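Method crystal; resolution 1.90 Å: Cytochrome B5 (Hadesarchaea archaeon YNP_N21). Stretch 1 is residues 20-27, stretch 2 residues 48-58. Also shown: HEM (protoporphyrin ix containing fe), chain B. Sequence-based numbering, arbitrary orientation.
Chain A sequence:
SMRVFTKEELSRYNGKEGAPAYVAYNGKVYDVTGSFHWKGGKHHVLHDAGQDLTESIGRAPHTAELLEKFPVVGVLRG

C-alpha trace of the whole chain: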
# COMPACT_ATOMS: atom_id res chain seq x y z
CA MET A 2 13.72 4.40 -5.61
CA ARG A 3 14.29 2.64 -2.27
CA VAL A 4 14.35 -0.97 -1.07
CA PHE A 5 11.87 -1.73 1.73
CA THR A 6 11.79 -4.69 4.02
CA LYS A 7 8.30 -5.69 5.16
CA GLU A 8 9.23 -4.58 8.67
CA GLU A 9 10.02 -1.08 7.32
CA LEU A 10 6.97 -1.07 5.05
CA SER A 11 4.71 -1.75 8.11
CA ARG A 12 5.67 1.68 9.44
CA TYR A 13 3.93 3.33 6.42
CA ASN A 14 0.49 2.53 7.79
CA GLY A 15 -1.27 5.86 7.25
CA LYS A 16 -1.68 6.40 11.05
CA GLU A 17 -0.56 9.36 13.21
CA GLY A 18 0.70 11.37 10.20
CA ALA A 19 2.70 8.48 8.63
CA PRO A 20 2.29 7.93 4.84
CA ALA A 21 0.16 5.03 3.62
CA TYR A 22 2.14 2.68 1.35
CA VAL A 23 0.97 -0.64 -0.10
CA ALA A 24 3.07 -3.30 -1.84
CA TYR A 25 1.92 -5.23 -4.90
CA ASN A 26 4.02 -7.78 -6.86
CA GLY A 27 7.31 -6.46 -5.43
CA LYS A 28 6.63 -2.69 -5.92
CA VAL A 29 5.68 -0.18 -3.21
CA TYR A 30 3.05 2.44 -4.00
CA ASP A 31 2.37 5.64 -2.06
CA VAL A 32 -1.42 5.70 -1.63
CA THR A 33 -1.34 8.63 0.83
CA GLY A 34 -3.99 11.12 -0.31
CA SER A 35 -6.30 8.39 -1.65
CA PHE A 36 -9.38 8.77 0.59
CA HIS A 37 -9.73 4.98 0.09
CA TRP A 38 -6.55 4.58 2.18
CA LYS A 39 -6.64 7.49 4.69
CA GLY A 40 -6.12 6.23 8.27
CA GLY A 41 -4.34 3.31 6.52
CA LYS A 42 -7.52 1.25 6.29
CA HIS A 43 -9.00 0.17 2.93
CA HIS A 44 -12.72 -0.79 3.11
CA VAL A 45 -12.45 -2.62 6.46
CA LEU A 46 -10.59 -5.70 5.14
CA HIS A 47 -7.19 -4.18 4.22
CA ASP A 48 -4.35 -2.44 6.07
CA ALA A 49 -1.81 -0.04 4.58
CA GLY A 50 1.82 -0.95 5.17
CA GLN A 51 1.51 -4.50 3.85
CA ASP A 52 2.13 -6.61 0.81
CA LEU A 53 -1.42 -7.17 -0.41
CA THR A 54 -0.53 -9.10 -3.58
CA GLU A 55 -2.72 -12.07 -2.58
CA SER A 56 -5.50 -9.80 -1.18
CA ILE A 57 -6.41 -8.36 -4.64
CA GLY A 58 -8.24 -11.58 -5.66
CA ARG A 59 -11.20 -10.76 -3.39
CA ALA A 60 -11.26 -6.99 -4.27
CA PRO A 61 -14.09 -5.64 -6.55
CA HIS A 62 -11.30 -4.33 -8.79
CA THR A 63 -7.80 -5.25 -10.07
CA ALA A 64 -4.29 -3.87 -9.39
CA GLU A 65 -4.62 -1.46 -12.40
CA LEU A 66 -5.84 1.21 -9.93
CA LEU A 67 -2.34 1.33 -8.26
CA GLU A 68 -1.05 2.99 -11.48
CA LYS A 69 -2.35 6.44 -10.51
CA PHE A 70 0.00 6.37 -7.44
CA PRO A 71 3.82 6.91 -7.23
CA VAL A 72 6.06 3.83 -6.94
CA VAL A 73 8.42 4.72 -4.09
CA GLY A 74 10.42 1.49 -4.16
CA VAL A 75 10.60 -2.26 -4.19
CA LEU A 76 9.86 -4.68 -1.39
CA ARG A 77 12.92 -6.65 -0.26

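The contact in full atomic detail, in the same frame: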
# COMPACT_ATOMS: atom_id res chain seq x y z
N PRO A 20 2.85 8.24 6.15
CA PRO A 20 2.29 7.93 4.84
C PRO A 20 1.69 6.52 4.82
O PRO A 20 2.02 5.67 5.66
CB PRO A 20 3.46 8.06 3.85
CG PRO A 20 4.55 8.76 4.63
CD PRO A 20 4.30 8.45 6.10
N ALA A 21 0.79 6.31 3.87
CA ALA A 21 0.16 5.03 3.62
C ALA A 21 0.74 4.46 2.31
O ALA A 21 0.58 5.04 1.22
CB ALA A 21 -1.34 5.18 3.60
N TYR A 22 1.49 3.37 2.46
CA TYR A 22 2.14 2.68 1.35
C TYR A 22 1.54 1.27 1.27
O TYR A 22 1.21 0.70 2.30
CB TYR A 22 3.64 2.48 1.59
CG TYR A 22 4.54 3.69 1.45
CD1 TYR A 22 4.06 4.95 1.19
CD2 TYR A 22 5.90 3.54 1.65
CE1 TYR A 22 4.91 6.04 1.09
CE2 TYR A 22 6.78 4.61 1.53
CZ TYR A 22 6.27 5.87 1.27
OH TYR A 22 7.11 6.93 1.17
N VAL A 23 1.43 0.73 0.07
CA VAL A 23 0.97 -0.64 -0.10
C VAL A 23 1.90 -1.31 -1.10
O VAL A 23 2.30 -0.66 -2.04
CB VAL A 23 -0.50 -0.71 -0.58
CG1 VAL A 23 -1.45 -0.19 0.48
CG2 VAL A 23 -0.70 0.05 -1.89
N ALA A 24 2.22 -2.59 -0.88
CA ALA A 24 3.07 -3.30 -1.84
C ALA A 24 2.18 -4.21 -2.70
O ALA A 24 1.12 -4.69 -2.27
CB ALA A 24 4.17 -4.06 -1.15
N TYR A 25 2.59 -4.35 -3.97
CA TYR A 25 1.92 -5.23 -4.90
C TYR A 25 2.95 -5.77 -5.89
O TYR A 25 3.55 -4.99 -6.61
CB TYR A 25 0.78 -4.53 -5.65
CG TYR A 25 0.07 -5.46 -6.61
CD1 TYR A 25 0.26 -5.37 -7.97
CD2 TYR A 25 -0.70 -6.50 -6.13
CE1 TYR A 25 -0.34 -6.27 -8.85
CE2 TYR A 25 -1.30 -7.42 -6.98
CZ TYR A 25 -1.12 -7.30 -8.34
OH TYR A 25 -1.73 -8.18 -9.18
N ASN A 26 3.15 -7.10 -5.88
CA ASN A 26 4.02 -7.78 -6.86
C ASN A 26 5.43 -7.19 -6.85
O ASN A 26 5.99 -6.97 -7.92
CB ASN A 26 3.46 -7.67 -8.30
CG ASN A 26 2.44 -8.73 -8.61
OD1 ASN A 26 2.15 -9.59 -7.78
ND2 ASN A 26 1.87 -8.66 -9.81
N GLY A 27 5.93 -6.87 -5.64
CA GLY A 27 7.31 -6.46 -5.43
C GLY A 27 7.55 -4.96 -5.45
O GLY A 27 8.66 -4.53 -5.17
N ASP A 48 -5.20 -3.34 5.32
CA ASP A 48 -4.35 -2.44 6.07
C ASP A 48 -3.23 -1.94 5.15
O ASP A 48 -2.66 -2.72 4.38
CB ASP A 48 -3.82 -3.13 7.32
CG ASP A 48 -4.94 -3.50 8.28
OD1 ASP A 48 -5.08 -4.70 8.61
OD2 ASP A 48 -5.68 -2.58 8.67
N ALA A 49 -2.97 -0.63 5.21
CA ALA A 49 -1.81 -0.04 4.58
C ALA A 49 -0.58 -0.61 5.28
O ALA A 49 -0.68 -1.14 6.39
CB ALA A 49 -1.86 1.46 4.65
N GLY A 50 0.56 -0.55 4.59
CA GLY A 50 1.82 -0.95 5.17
C GLY A 50 2.08 -2.43 5.01
O GLY A 50 2.90 -2.97 5.73
N GLN A 51 1.40 -3.07 4.06
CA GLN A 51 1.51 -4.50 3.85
C GLN A 51 1.65 -4.81 2.36
O GLN A 51 1.27 -4.04 1.48
CB GLN A 51 0.31 -5.24 4.43
CG GLN A 51 0.25 -5.22 5.95
CD GLN A 51 -1.01 -5.86 6.47
OE1 GLN A 51 -1.96 -6.10 5.73
NE2 GLN A 51 -1.03 -6.12 7.77
N ASP A 52 2.20 -6.00 2.10
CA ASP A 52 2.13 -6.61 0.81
C ASP A 52 0.75 -7.28 0.67
O ASP A 52 0.45 -8.26 1.34
CB ASP A 52 3.27 -7.59 0.62
CG ASP A 52 3.21 -8.35 -0.69
OD1 ASP A 52 3.89 -9.34 -0.80
OD2 ASP A 52 2.45 -7.94 -1.56
N LEU A 53 -0.07 -6.75 -0.24
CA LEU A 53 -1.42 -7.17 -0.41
C LEU A 53 -1.60 -7.85 -1.77
O LEU A 53 -2.72 -7.85 -2.35
CB LEU A 53 -2.31 -5.93 -0.24
CG LEU A 53 -2.24 -5.24 1.12
CD1 LEU A 53 -3.22 -4.08 1.18
CD2 LEU A 53 -2.53 -6.21 2.25
N THR A 54 -0.52 -8.45 -2.28
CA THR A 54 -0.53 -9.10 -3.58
C THR A 54 -1.67 -10.13 -3.63
O THR A 54 -2.51 -10.08 -4.52
CB THR A 54 0.83 -9.74 -3.89
OG1 THR A 54 1.85 -8.75 -3.88
CG2 THR A 54 0.86 -10.45 -5.22
N GLU A 55 -1.71 -11.03 -2.65
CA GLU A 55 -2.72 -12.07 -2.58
C GLU A 55 -4.11 -11.48 -2.39
O GLU A 55 -5.05 -12.00 -2.98
CB GLU A 55 -2.44 -13.06 -1.45
CG GLU A 55 -1.58 -14.23 -1.87
CD GLU A 55 -2.01 -15.57 -1.28
OE1 GLU A 55 -3.10 -16.08 -1.67
OE2 GLU A 55 -1.27 -16.09 -0.42
N SER A 56 -4.22 -10.41 -1.61
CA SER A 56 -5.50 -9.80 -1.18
C SER A 56 -6.34 -9.27 -2.36
O SER A 56 -7.51 -9.00 -2.18
CB SER A 56 -5.25 -8.67 -0.19
OG SER A 56 -4.59 -9.16 0.98
N ILE A 57 -5.73 -9.07 -3.54
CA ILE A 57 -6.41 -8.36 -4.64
C ILE A 57 -7.52 -9.25 -5.24
O ILE A 57 -8.49 -8.73 -5.80
CB ILE A 57 -5.39 -7.90 -5.71
CG1 ILE A 57 -5.95 -6.78 -6.60
CG2 ILE A 57 -4.89 -9.08 -6.52
CD1 ILE A 57 -6.16 -5.45 -5.90
N GLY A 58 -7.35 -10.57 -5.10
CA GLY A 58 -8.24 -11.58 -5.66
C GLY A 58 -9.69 -11.40 -5.24
O GLY A 58 -10.60 -11.67 -6.02
CHA HEM B . -10.03 1.45 -4.99
CHB HEM B . -12.54 -1.97 -2.45
CHC HEM B . -8.37 -4.45 -1.81
CHD HEM B . -5.90 -0.88 -4.03
C1A HEM B . -11.11 0.68 -4.38
C2A HEM B . -12.49 1.17 -4.48
C3A HEM B . -13.22 0.12 -3.72
C4A HEM B . -12.23 -0.78 -3.30
CMA HEM B . -14.71 0.09 -3.48
CAA HEM B . -12.98 2.40 -5.22
CBA HEM B . -13.07 2.13 -6.74
CGA HEM B . -12.36 3.17 -7.62
O1A HEM B . -11.82 2.78 -8.69
O2A HEM B . -12.34 4.38 -7.30
C1B HEM B . -11.59 -2.99 -1.97
C2B HEM B . -12.00 -4.11 -1.24
C3B HEM B . -10.76 -4.89 -1.04
C4B HEM B . -9.78 -4.06 -1.75
CMB HEM B . -13.37 -4.50 -0.73
CAB HEM B . -10.43 -6.17 -0.27
CBB HEM B . -10.98 -7.44 -0.90
C1C HEM B . -7.27 -3.71 -2.41
C2C HEM B . -5.98 -4.20 -2.32
C3C HEM B . -5.19 -3.12 -2.95
C4C HEM B . -6.21 -2.14 -3.35
CMC HEM B . -5.60 -5.50 -1.68
CAC HEM B . -3.74 -2.99 -3.27
CBC HEM B . -2.89 -4.00 -3.19
C1D HEM B . -6.84 0.14 -4.49
C2D HEM B . -6.40 1.28 -5.16
C3D HEM B . -7.64 1.99 -5.48
C4D HEM B . -8.61 1.15 -4.92
CMD HEM B . -5.00 1.67 -5.52
CAD HEM B . -7.80 3.32 -6.20
CBD HEM B . -7.73 4.43 -5.15
CGD HEM B . -7.99 5.81 -5.71
O1D HEM B . -7.98 6.79 -4.94
O2D HEM B . -8.21 5.95 -6.93
NA HEM B . -10.97 -0.44 -3.66
NB HEM B . -10.28 -2.95 -2.29
NC HEM B . -7.44 -2.52 -2.98
ND HEM B . -8.16 0.03 -4.33
FE HEM B . -9.21 -1.49 -3.33

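How do the two backbones meet? Residues 22-25 form a strand, and residues 49-54 run alongside it in the same direction, the CA pairs stepping from Tyr 22 and Gly 50 through Ala 24 and Asp 52 to Tyr 25 and Thr 54. Gly 50 N donates to Tyr 22 O at 2.7 Å. Ala 24 then reaches the second stretch with both its polar backbone atoms: its N donates to Gln 51 O at 2.9 Å, and its O accepts from Leu 53 N at 3.1 Å, both nearly straight. These two bonds flank Asp 52 and make a single beta bridge, with the CA atoms of Ala 24 and Asp 52 4.3 Å apart.

What holds the far end of the pairing? Here a side chain takes over from the backbone. Asn 26 N donates to Thr 54 OG1 at 2.9 Å, with an almost linear angle. The same hydroxyl donates to Asp 52 OD2, with 2.5 Å between Thr 54 OG1 and that oxygen, and Thr 54 N also donates to Asp 52 OD2 at 3.1 Å. The carboxylate thus braces the threonine that receives the Asn 26 amide.

Which apolar groups pack beside these bonds? Ala 21 CB lies 3.9 Å from Ala 49 CB, and Val 23 CG1 lies 4.3 Å from Leu 53 CD1. Tyr 25 starts away from the second stretch, but its t rotamer carries the ring back, bringing CD2 to 3.6 Å from Thr 54 CA and CE2 to 4.0 Å from Ile 57 CG2.

How does the heme adjoin this contact? Leu 53 CB comes within 3.6 Å of HEM CBC, and Ile 57 CD1 lies 3.8 Å from HEM C2C. Both residues therefore touch the cofactor as well as the first stretch, linking the strand pairing to the heme pocket of this cytochrome.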